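PDB 3LO0: inorganic pyrophosphatase, which probably hydrolyses inorganic pyrophosphate to two phosphate ions with the help of magnesium, working in the cytoplasm as a homohexamer. Local coordinates for residues A[126-131]-A[146-151]. Residues are numbered along the deposited sequence; the frame is centred on the assembly and turned at random.
Sequences KILAVP and SDFPVS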
ATOM      1  N   LYS A 126      20.834  -2.751  20.301  1.00 28.93           N
ATOM      2  CA  LYS A 126      19.583  -3.152  19.682  1.00 27.11           C
ATOM      3  C   LYS A 126      19.670  -4.652  19.483  1.00 24.73           C
ATOM      4  O   LYS A 126      20.517  -5.115  18.729  1.00 24.50           O
ATOM      5  CB  LYS A 126      19.369  -2.474  18.319  1.00 27.14           C
ATOM      6  CG  LYS A 126      19.664  -0.978  18.327  1.00 29.18           C
ATOM      7  CD  LYS A 126      18.582  -0.213  19.057  1.00 27.99           C
ATOM      8  CE  LYS A 126      18.915   1.244  19.085  1.00 27.87           C
ATOM      9  NZ  LYS A 126      17.940   1.947  19.871  1.00 29.72           N
ATOM     10  N   ILE A 127      18.811  -5.391  20.165  1.00 22.39           N
ATOM     11  CA  ILE A 127      18.701  -6.832  19.957  1.00 21.26           C
ATOM     12  C   ILE A 127      18.199  -7.099  18.548  1.00 20.49           C
ATOM     13  O   ILE A 127      17.344  -6.365  18.054  1.00 20.42           O
ATOM     14  CB  ILE A 127      17.751  -7.469  20.968  1.00 21.10           C
ATOM     15  CG1 ILE A 127      18.147  -7.143  22.412  1.00 23.79           C
ATOM     16  CG2 ILE A 127      17.749  -8.975  20.787  1.00 21.76           C
ATOM     17  CD1 ILE A 127      19.608  -7.494  22.749  1.00 26.07           C
ATOM     18  N   LEU A 128      18.792  -8.083  17.864  1.00 20.34           N
ATOM     19  CA  LEU A 128      18.270  -8.615  16.605  1.00 19.40           C
ATOM     20  C   LEU A 128      17.662  -9.981  16.903  1.00 19.41           C
ATOM     21  O   LEU A 128      18.299 -10.860  17.472  1.00 19.58           O
ATOM     22  CB  LEU A 128      19.357  -8.758  15.525  1.00 20.14           C
ATOM     23  CG  LEU A 128      18.897  -9.332  14.169  1.00 20.27           C
ATOM     24  CD1 LEU A 128      17.902  -8.378  13.511  1.00 19.93           C
ATOM     25  CD2 LEU A 128      20.122  -9.731  13.231  1.00 22.04           C
ATOM     26  N   ALA A 129      16.416 -10.175  16.498  1.00 19.70           N
ATOM     27  CA  ALA A 129      15.703 -11.410  16.790  1.00 19.26           C
ATOM     28  C   ALA A 129      14.900 -11.818  15.574  1.00 19.31           C
ATOM     29  O   ALA A 129      14.691 -11.013  14.652  1.00 19.91           O
ATOM     30  CB  ALA A 129      14.769 -11.207  18.032  1.00 18.90           C
ATOM     31  N   VAL A 130      14.472 -13.076  15.566  1.00 19.68           N
ATOM     32  CA  VAL A 130      13.644 -13.607  14.522  1.00 19.38           C
ATOM     33  C   VAL A 130      12.425 -14.233  15.147  1.00 20.17           C
ATOM     34  O   VAL A 130      12.439 -14.549  16.335  1.00 19.74           O
ATOM     35  CB  VAL A 130      14.361 -14.648  13.668  1.00 19.87           C
ATOM     36  CG1 VAL A 130      15.559 -14.020  12.951  1.00 18.55           C
ATOM     37  CG2 VAL A 130      14.733 -15.913  14.540  1.00 18.41           C
ATOM     38  N   PRO A 131      11.365 -14.386  14.362  1.00 20.68           N
ATOM     39  CA  PRO A 131      10.178 -15.059  14.887  1.00 21.95           C
ATOM     40  C   PRO A 131      10.481 -16.505  15.298  1.00 22.12           C
ATOM     41  O   PRO A 131      11.324 -17.177  14.672  1.00 22.39           O
ATOM     42  CB  PRO A 131       9.202 -15.020  13.721  1.00 22.44           C
ATOM     43  CG  PRO A 131       9.665 -13.866  12.846  1.00 20.74           C
ATOM     44  CD  PRO A 131      11.157 -13.896  12.985  1.00 21.53           C
ATOM     45  N   SER A 146      25.156 -13.890  12.453  1.00 32.79           N
ATOM     46  CA  SER A 146      26.043 -14.134  11.309  1.00 34.44           C
ATOM     47  C   SER A 146      25.450 -15.119  10.275  1.00 35.55           C
ATOM     48  O   SER A 146      25.964 -15.230   9.142  1.00 37.07           O
ATOM     49  CB  SER A 146      27.432 -14.592  11.791  1.00 35.42           C
ATOM     50  OG  SER A 146      27.341 -15.632  12.744  1.00 35.10           O
ATOM     51  N   ASP A 147      24.362 -15.809  10.634  1.00 34.99           N
ATOM     52  CA  ASP A 147      23.632 -16.637   9.677  1.00 35.14           C
ATOM     53  C   ASP A 147      22.831 -15.827   8.670  1.00 34.67           C
ATOM     54  O   ASP A 147      22.434 -16.387   7.651  1.00 35.73           O
ATOM     55  CB  ASP A 147      22.700 -17.634  10.379  1.00 35.12           C
ATOM     56  CG  ASP A 147      23.445 -18.694  11.153  1.00 35.70           C
ATOM     57  OD1 ASP A 147      24.564 -19.079  10.735  1.00 36.82           O
ATOM     58  OD2 ASP A 147      22.917 -19.145  12.196  1.00 34.11           O
ATOM     59  N   PHE A 148      22.552 -14.536   8.944  1.00 32.52           N
ATOM     60  CA  PHE A 148      22.027 -13.647   7.929  1.00 31.71           C
ATOM     61  C   PHE A 148      23.095 -13.203   6.908  1.00 31.83           C
ATOM     62  O   PHE A 148      24.260 -13.098   7.264  1.00 31.39           O
ATOM     63  CB  PHE A 148      21.468 -12.357   8.526  1.00 30.69           C
ATOM     64  CG  PHE A 148      20.090 -12.489   9.100  1.00 29.93           C
ATOM     65  CD1 PHE A 148      19.869 -12.296  10.459  1.00 26.50           C
ATOM     66  CD2 PHE A 148      19.014 -12.802   8.285  1.00 30.30           C
ATOM     67  CE1 PHE A 148      18.578 -12.400  10.976  1.00 27.25           C
ATOM     68  CE2 PHE A 148      17.738 -12.908   8.797  1.00 31.21           C
ATOM     69  CZ  PHE A 148      17.519 -12.692  10.149  1.00 28.48           C
ATOM     70  N   PRO A 149      22.675 -12.848   5.677  1.00 31.41           N
ATOM     71  CA  PRO A 149      23.588 -12.207   4.723  1.00 32.52           C
ATOM     72  C   PRO A 149      24.251 -10.953   5.307  1.00 32.75           C
ATOM     73  O   PRO A 149      23.575 -10.156   5.938  1.00 31.64           O
ATOM     74  CB  PRO A 149      22.653 -11.800   3.566  1.00 32.59           C
ATOM     75  CG  PRO A 149      21.484 -12.768   3.663  1.00 31.06           C
ATOM     76  CD  PRO A 149      21.310 -12.976   5.131  1.00 30.75           C
ATOM     77  N   VAL A 150      25.550 -10.764   5.068  1.00 33.63           N
ATOM     78  CA  VAL A 150      26.256  -9.593   5.595  1.00 34.52           C
ATOM     79  C   VAL A 150      25.648  -8.294   5.067  1.00 34.13           C
ATOM     80  O   VAL A 150      25.592  -7.283   5.783  1.00 34.77           O
ATOM     81  CB  VAL A 150      27.792  -9.668   5.314  1.00 36.56           C
ATOM     82  CG1 VAL A 150      28.123  -9.416   3.803  1.00 36.51           C
ATOM     83  CG2 VAL A 150      28.570  -8.719   6.249  1.00 38.85           C
ATOM     84  N   SER A 151      25.132  -8.316   3.839  1.00 33.99           N
ATOM     85  CA  SER A 151      24.492  -7.127   3.290  1.00 33.46           C
ATOM     86  C   SER A 151      23.325  -6.676   4.163  1.00 31.73           C
ATOM     87  O   SER A 151      23.106  -5.486   4.355  1.00 32.63           O
ATOM     88  CB  SER A 151      24.024  -7.348   1.834  1.00 34.84           C
ATOM     89  OG  SER A 151      23.301  -8.561   1.669  1.00 35.66           O
TER
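Leu128 CD2 and Val130 CG1 come to the ring of Phe148 obliquely, its own neighbour Pro149 lies with CD at the ring edge in plane, and Phe152 of the following helix packs against it edge-to-face. In the curled beta-barrel of the soluble pyrophosphatase fold, the aromatic preceding the N-cap Pro149 of helix 150-162 packs on strand 124-131 and adds to the helix's own contacts with it. Leu128 and Val130, two residues apart, point the same way toward Phe148, whereas Ala129 between them turns its methyl away, against Val93 of strand 92-95. With the leucine CG opposite the backbone N (chi1 179°), beside the carbonyl carbon, and the second torsion near 64°, CD2 is the methyl that touches, 3.8 Å from Phe148 CD1 and 3.8 Å from Phe148 CE1. The CD1-CE1-CZ flank of the ring runs past both side chains, CE1 touching each of them. Every touching residue is buried, and the contact is wholly apolar, joined by side chains alone; the closest pair of CA atoms, Val130 CA and Phe148 CA, is 10.7 Å apart. Leu153 and Ile156 of the helix also pack on Leu128, while Tyr138 of a second subunit touches Phe148, so Phe148 is part of both the buried core and a subunit contact of the hexamer. At the strand's other end Lys126 NZ is hydrogen-bonded to the OH of Tyr77, which probably binds the substrate. Beyond the leucine, Val130 CG1 approaches the ring's outer end, 3.7 Å from Phe148 CZ.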